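Local coordinates for protein lysyl-trna-dependent l-ysyl-phosphatidylgycerol synthase (Bacillus licheniformis, PDB 4V36) that transfers lysine from lysyl-tRNA to the membrane lipid phosphatidylglycerol, a modification linked to bacterial resistance, at residues D224-S229 against D238-Y243; E146-H151 against K231-I236. One frame throughout, in Å; residues are numbered along the deposited sequence.

Interaction 1 of 2, residues D224-S229 against D238-Y243; sequences DLMRYS and DALFIY. With LYN (2,6-diamino-hexanoic acid amide), chain C.
Met226 reaches from its strand to the helix that follows and touches Leu240 and Phe241. Its CB points toward the helix, and with CG anti to the backbone N (chi1 171°) and the next bond extended as well, the chain runs straight out of the sheet. CG passes alongside Leu240 CD1 at 3.8 Å. SD lies 4.0 Å from the same Leu240 CD1 and obliquely above the Phe241 ring, 4.7 Å from its centroid, a Met-aromatic contact. A bend at the last torsion (chi3 -82°) then lays CE over one face of that ring, 3.8 Å from the centroid and 14° off its normal, while Leu240 CB closes on CE at 3.6 Å. Strand 220-228 and helix 236-251 belong to a beta-alpha-beta unit completed by strand 255-261, in a family of the acetyltransferase clan. An unbranched, flexible thioether suits this buried position between strand and helix, because it can meet an aliphatic branch and an aromatic face at once. Phe292 sets a further ring edge-to-face with Phe241. The strand's other face serves the ligand: the Arg227 guanidinium has the alpha-amino N of the bound lysine amide at its edge, in plane, with NH2 3.4 Å from the ligand CA, and Leu225 CD2 covers one face of the group. A salt bridge to Glu178 and a hydrogen bond to Ser169 steady that guanidinium.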
loop_
_atom_site.group_PDB
_atom_site.type_symbol
_atom_site.label_atom_id
_atom_site.label_comp_id
_atom_site.label_asym_id
_atom_site.label_seq_id
_atom_site.Cartn_x
_atom_site.Cartn_y
_atom_site.Cartn_z
ATOM N N ASP A 224 0.685 6.747 -0.115
ATOM C CA ASP A 224 -0.005 5.896 0.838
ATOM C C ASP A 224 -1.335 6.535 1.210
ATOM O O ASP A 224 -2.401 5.992 0.921
ATOM C CB ASP A 224 0.863 5.672 2.076
ATOM C CG ASP A 224 0.229 4.730 3.074
ATOM O OD1 ASP A 224 -0.681 3.965 2.687
ATOM O OD2 ASP A 224 0.652 4.750 4.247
ATOM N N LEU A 225 -1.263 7.702 1.839
ATOM C CA LEU A 225 -2.453 8.457 2.192
ATOM C C LEU A 225 -2.790 9.471 1.105
ATOM O O LEU A 225 -1.900 10.107 0.542
ATOM C CB LEU A 225 -2.264 9.178 3.533
ATOM C CG LEU A 225 -2.447 8.395 4.837
ATOM C CD1 LEU A 225 -1.374 7.331 5.023
ATOM C CD2 LEU A 225 -2.462 9.352 6.018
ATOM N N MET A 226 -4.077 9.601 0.805
ATOM C CA MET A 226 -4.573 10.679 -0.045
ATOM C C MET A 226 -5.874 11.201 0.546
ATOM O O MET A 226 -6.919 10.558 0.437
ATOM C CB MET A 226 -4.788 10.216 -1.487
ATOM C CG MET A 226 -5.512 11.249 -2.344
ATOM S SD MET A 226 -5.850 10.728 -4.037
ATOM C CE MET A 226 -4.273 11.051 -4.820
ATOM N N ARG A 227 -5.805 12.360 1.189
ATOM C CA ARG A 227 -6.953 12.886 1.913
ATOM C C ARG A 227 -7.211 14.345 1.568
ATOM O O ARG A 227 -6.280 15.109 1.315
ATOM C CB ARG A 227 -6.745 12.712 3.420
ATOM C CG ARG A 227 -6.492 11.259 3.804
ATOM C CD ARG A 227 -6.318 11.041 5.291
ATOM N NE ARG A 227 -6.138 9.619 5.571
ATOM C CZ ARG A 227 -6.007 9.100 6.786
ATOM N NH1 ARG A 227 -6.035 9.884 7.854
ATOM N NH2 ARG A 227 -5.851 7.791 6.929
ATOM N N TYR A 228 -8.485 14.722 1.553
ATOM C CA TYR A 228 -8.883 16.066 1.161
ATOM C C TYR A 228 -10.054 16.573 1.996
ATOM O O TYR A 228 -10.860 15.787 2.491
ATOM C CB TYR A 228 -9.243 16.098 -0.326
ATOM C CG TYR A 228 -10.194 14.999 -0.748
ATOM C CD1 TYR A 228 -11.565 15.139 -0.585
ATOM C CD2 TYR A 228 -9.719 13.823 -1.312
ATOM C CE1 TYR A 228 -12.437 14.138 -0.968
ATOM C CE2 TYR A 228 -10.584 12.816 -1.700
ATOM C CZ TYR A 228 -11.941 12.979 -1.525
ATOM O OH TYR A 228 -12.806 11.982 -1.908
ATOM N N SER A 229 -10.142 17.890 2.146
ATOM C CA SER A 229 -11.222 18.505 2.910
ATOM C C SER A 229 -12.483 18.654 2.062
ATOM O O SER A 229 -12.475 18.358 0.868
ATOM C CB SER A 229 -10.785 19.867 3.454
ATOM O OG SER A 229 -10.354 20.716 2.406
ATOM N N ASP A 238 -8.655 12.793 -9.131
ATOM C CA ASP A 238 -8.115 12.780 -10.484
ATOM C C ASP A 238 -7.072 13.876 -10.658
ATOM O O ASP A 238 -6.026 13.657 -11.267
ATOM C CB ASP A 238 -9.230 12.948 -11.516
ATOM C CG ASP A 238 -10.053 11.688 -11.695
ATOM O OD1 ASP A 238 -9.475 10.585 -11.612
ATOM O OD2 ASP A 238 -11.277 11.802 -11.919
ATOM N N ALA A 239 -7.364 15.053 -10.111
ATOM C CA ALA A 239 -6.457 16.191 -10.196
ATOM C C ALA A 239 -5.128 15.903 -9.505
ATOM O O ALA A 239 -4.064 16.225 -10.030
ATOM C CB ALA A 239 -7.105 17.428 -9.595
ATOM N N LEU A 240 -5.199 15.290 -8.327
ATOM C CA LEU A 240 -4.004 15.000 -7.542
ATOM C C LEU A 240 -3.070 14.032 -8.260
ATOM O O LEU A 240 -1.856 14.223 -8.258
ATOM C CB LEU A 240 -4.385 14.438 -6.171
ATOM C CG LEU A 240 -5.082 15.406 -5.213
ATOM C CD1 LEU A 240 -5.342 14.742 -3.874
ATOM C CD2 LEU A 240 -4.265 16.678 -5.037
ATOM N N PHE A 241 -3.636 12.995 -8.872
ATOM C CA PHE A 241 -2.830 12.027 -9.609
ATOM C C PHE A 241 -2.186 12.669 -10.834
ATOM O O PHE A 241 -1.070 12.317 -11.210
ATOM C CB PHE A 241 -3.671 10.819 -10.027
ATOM C CG PHE A 241 -3.858 9.804 -8.937
ATOM C CD1 PHE A 241 -2.768 9.140 -8.400
ATOM C CD2 PHE A 241 -5.121 9.505 -8.456
ATOM C CE1 PHE A 241 -2.933 8.204 -7.397
ATOM C CE2 PHE A 241 -5.293 8.569 -7.454
ATOM C CZ PHE A 241 -4.198 7.918 -6.923
ATOM N N ILE A 242 -2.892 13.613 -11.449
ATOM C CA ILE A 242 -2.350 14.347 -12.587
ATOM C C ILE A 242 -1.160 15.198 -12.149
ATOM O O ILE A 242 -0.109 15.189 -12.792
ATOM C CB ILE A 242 -3.416 15.244 -13.246
ATOM C CG1 ILE A 242 -4.496 14.387 -13.911
ATOM C CG2 ILE A 242 -2.783 16.162 -14.277
ATOM C CD1 ILE A 242 -5.661 15.188 -14.450
ATOM N N TYR A 243 -1.328 15.923 -11.047
ATOM C CA TYR A 243 -0.242 16.717 -10.483
ATOM C C TYR A 243 0.910 15.827 -10.025
ATOM O O TYR A 243 2.079 16.176 -10.193
ATOM C CB TYR A 243 -0.738 17.569 -9.314
ATOM C CG TYR A 243 -1.539 18.785 -9.723
ATOM C CD1 TYR A 243 -0.966 19.788 -10.493
ATOM C CD2 TYR A 243 -2.859 18.939 -9.324
ATOM C CE1 TYR A 243 -1.690 20.905 -10.866
ATOM C CE2 TYR A 243 -3.593 20.052 -9.691
ATOM C CZ TYR A 243 -3.003 21.032 -10.461
ATOM O OH TYR A 243 -3.729 22.141 -10.828
HETATM N N LYN C . -5.829 7.425 2.794
HETATM C CA LYN C . -5.754 6.373 3.792
HETATM C CB LYN C . -7.161 5.896 4.138
HETATM C CG LYN C . -7.151 4.738 5.129
HETATM C CD LYN C . -8.404 4.746 5.997
HETATM C CE LYN C . -9.669 4.580 5.163
HETATM N NZ LYN C . -10.863 4.631 6.049
HETATM C C LYN C . -4.934 5.229 3.269
HETATM O O LYN C . -5.088 4.859 2.115
HETATM N NT LYN C . -4.045 4.650 4.076
#

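Interaction 2 of 2, residues E146-H151 against K231-I236; sequences EGYTFH and KAPKGI
Tyr148 and Pro233 point at each other across the contact and meet at the far end of the phenol. Pro233 CG lies 3.2 Å from Tyr148 OH and 3.5 Å from Tyr148 CZ, and the next ring carbon, Pro233 CD, comes within 3.5 Å of the same OH. Pro233 CG sits obliquely to the aromatic ring, and the close packing is concentrated on the CZ-OH end. With CG anti to the carbonyl carbon (chi1 -73°), Tyr148 extends its ring toward the 231-236 loop. Proline suits this place: its ring offers a compact apolar surface and restricts its own phi. Phe143 of helix 134-145 packs against both Tyr148 and Pro233. Both segments are connections between regular elements: Gly147, with positive phi, ends helix 134-145 and leads into edge strand 149-153, whereas the 231-236 loop carries the chain from strand 220-228 to helix 236-251, with Gly235, also at positive phi, at the N-cap position. Glycine tolerates that backbone conformation easily at both turns. The outer side is much looser. Glu146 is exposed; its carboxylate reaches back so that OE1 sits in plane at the edge of the Tyr148 ring, yet stays 4.2 Å from Pro233 CG. At the other margin, Tyr148 OH is 4.0 Å from the backbone O of Lys231. The long chain of Lys231 leads away from Tyr148, and its ammonium forms a salt bridge with Glu205, a role suited to a flexible, charged residue at the surface.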
loop_
_atom_site.group_PDB
_atom_site.type_symbol
_atom_site.label_atom_id
_atom_site.label_comp_id
_atom_site.label_asym_id
_atom_site.label_seq_id
_atom_site.Cartn_x
_atom_site.Cartn_y
_atom_site.Cartn_z
ATOM N N GLU A 146 -8.768 27.876 -11.466
ATOM C CA GLU A 146 -9.213 28.355 -10.161
ATOM C C GLU A 146 -8.041 28.640 -9.223
ATOM O O GLU A 146 -8.238 29.066 -8.085
ATOM C CB GLU A 146 -10.171 27.344 -9.528
ATOM C CG GLU A 146 -11.446 27.135 -10.331
ATOM C CD GLU A 146 -12.404 26.160 -9.675
ATOM O OE1 GLU A 146 -12.161 25.774 -8.512
ATOM O OE2 GLU A 146 -13.401 25.777 -10.323
ATOM N N GLY A 147 -6.825 28.399 -9.704
ATOM C CA GLY A 147 -5.628 28.828 -9.006
ATOM C C GLY A 147 -5.118 27.909 -7.913
ATOM O O GLY A 147 -4.562 28.374 -6.920
ATOM N N TYR A 148 -5.298 26.605 -8.092
ATOM C CA TYR A 148 -4.758 25.637 -7.145
ATOM C C TYR A 148 -3.301 25.328 -7.473
ATOM O O TYR A 148 -2.931 25.210 -8.641
ATOM C CB TYR A 148 -5.593 24.354 -7.143
ATOM C CG TYR A 148 -6.933 24.513 -6.462
ATOM C CD1 TYR A 148 -8.041 24.966 -7.166
ATOM C CD2 TYR A 148 -7.087 24.222 -5.112
ATOM C CE1 TYR A 148 -9.267 25.119 -6.546
ATOM C CE2 TYR A 148 -8.309 24.372 -4.484
ATOM C CZ TYR A 148 -9.395 24.822 -5.205
ATOM O OH TYR A 148 -10.612 24.973 -4.582
ATOM N N THR A 149 -2.478 25.207 -6.436
ATOM C CA THR A 149 -1.054 24.952 -6.623
ATOM C C THR A 149 -0.613 23.677 -5.913
ATOM O O THR A 149 -1.088 23.363 -4.822
ATOM C CB THR A 149 -0.203 26.134 -6.123
ATOM O OG1 THR A 149 -0.577 26.459 -4.778
ATOM C CG2 THR A 149 -0.415 27.354 -7.008
ATOM N N PHE A 150 0.301 22.950 -6.546
ATOM C CA PHE A 150 0.774 21.669 -6.034
ATOM C C PHE A 150 2.210 21.782 -5.530
ATOM O O PHE A 150 3.090 22.250 -6.252
ATOM C CB PHE A 150 0.665 20.601 -7.123
ATOM C CG PHE A 150 1.088 19.232 -6.683
ATOM C CD1 PHE A 150 0.243 18.441 -5.924
ATOM C CD2 PHE A 150 2.326 18.729 -7.044
ATOM C CE1 PHE A 150 0.629 17.177 -5.526
ATOM C CE2 PHE A 150 2.716 17.466 -6.648
ATOM C CZ PHE A 150 1.866 16.690 -5.889
ATOM N N HIS A 151 2.443 21.356 -4.292
ATOM C CA HIS A 151 3.763 21.478 -3.679
ATOM C C HIS A 151 4.171 20.207 -2.942
ATOM O O HIS A 151 3.347 19.557 -2.300
ATOM C CB HIS A 151 3.796 22.663 -2.711
ATOM C CG HIS A 151 3.394 23.964 -3.330
ATOM N ND1 HIS A 151 4.270 24.747 -4.052
ATOM C CD2 HIS A 151 2.213 24.625 -3.330
ATOM C CE1 HIS A 151 3.645 25.831 -4.473
ATOM N NE2 HIS A 151 2.394 25.781 -4.048
ATOM N N LYS A 231 -13.914 21.324 1.149
ATOM C CA LYS A 231 -13.847 22.476 0.257
ATOM C C LYS A 231 -13.035 22.163 -0.997
ATOM O O LYS A 231 -12.854 23.020 -1.860
ATOM C CB LYS A 231 -13.255 23.689 0.976
ATOM C CG LYS A 231 -11.820 23.511 1.438
ATOM C CD LYS A 231 -11.218 24.839 1.869
ATOM C CE LYS A 231 -12.072 25.521 2.928
ATOM N NZ LYS A 231 -12.152 24.722 4.181
ATOM N N ALA A 232 -12.546 20.929 -1.090
ATOM C CA ALA A 232 -11.840 20.481 -2.282
ATOM C C ALA A 232 -12.829 20.259 -3.422
ATOM O O ALA A 232 -13.873 19.636 -3.226
ATOM C CB ALA A 232 -11.060 19.211 -1.995
ATOM N N PRO A 233 -12.506 20.776 -4.616
ATOM C CA PRO A 233 -13.389 20.704 -5.786
ATOM C C PRO A 233 -13.680 19.274 -6.231
ATOM O O PRO A 233 -13.000 18.341 -5.808
ATOM C CB PRO A 233 -12.602 21.450 -6.869
ATOM C CG PRO A 233 -11.641 22.309 -6.127
ATOM C CD PRO A 233 -11.273 21.527 -4.906
ATOM N N LYS A 234 -14.688 19.114 -7.083
ATOM C CA LYS A 234 -15.020 17.810 -7.640
ATOM C C LYS A 234 -13.913 17.342 -8.578
ATOM O O LYS A 234 -13.307 18.146 -9.287
ATOM C CB LYS A 234 -16.359 17.864 -8.377
ATOM N N GLY A 235 -13.649 16.040 -8.576
ATOM C CA GLY A 235 -12.574 15.481 -9.374
ATOM C C GLY A 235 -11.232 15.688 -8.700
ATOM O O GLY A 235 -10.190 15.686 -9.354
ATOM N N ILE A 236 -11.269 15.863 -7.382
ATOM C CA ILE A 236 -10.075 16.147 -6.591
ATOM C C ILE A 236 -9.031 15.035 -6.701
ATOM O O ILE A 236 -7.841 15.312 -6.844
ATOM C CB ILE A 236 -10.441 16.379 -5.099
ATOM C CG1 ILE A 236 -9.183 16.508 -4.236
ATOM C CG2 ILE A 236 -11.350 15.270 -4.579
ATOM C CD1 ILE A 236 -8.359 17.743 -4.536
#

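From the N terminus, the chain first leaves helix 134-145 through 146-151 and enters edge strand 149-153. After strands 196-200 and 206-213 it runs through 224-229 and, eighty residues on from His151, reaches 231-236, where interaction 2 closes the long loop; it continues directly into 238-243, where interaction 1 closes a short one. The segments alternate, so the two contacts cross. Their centres are about 9 Å apart and they touch: Tyr243 CB packs 3.6 Å from Phe150 CG, and Tyr228 meets Ile236. Interaction 1 joins helix 236-251 to the ligand-bearing strand; interaction 2 joins the loop before that helix to the approach to the sheet's edge.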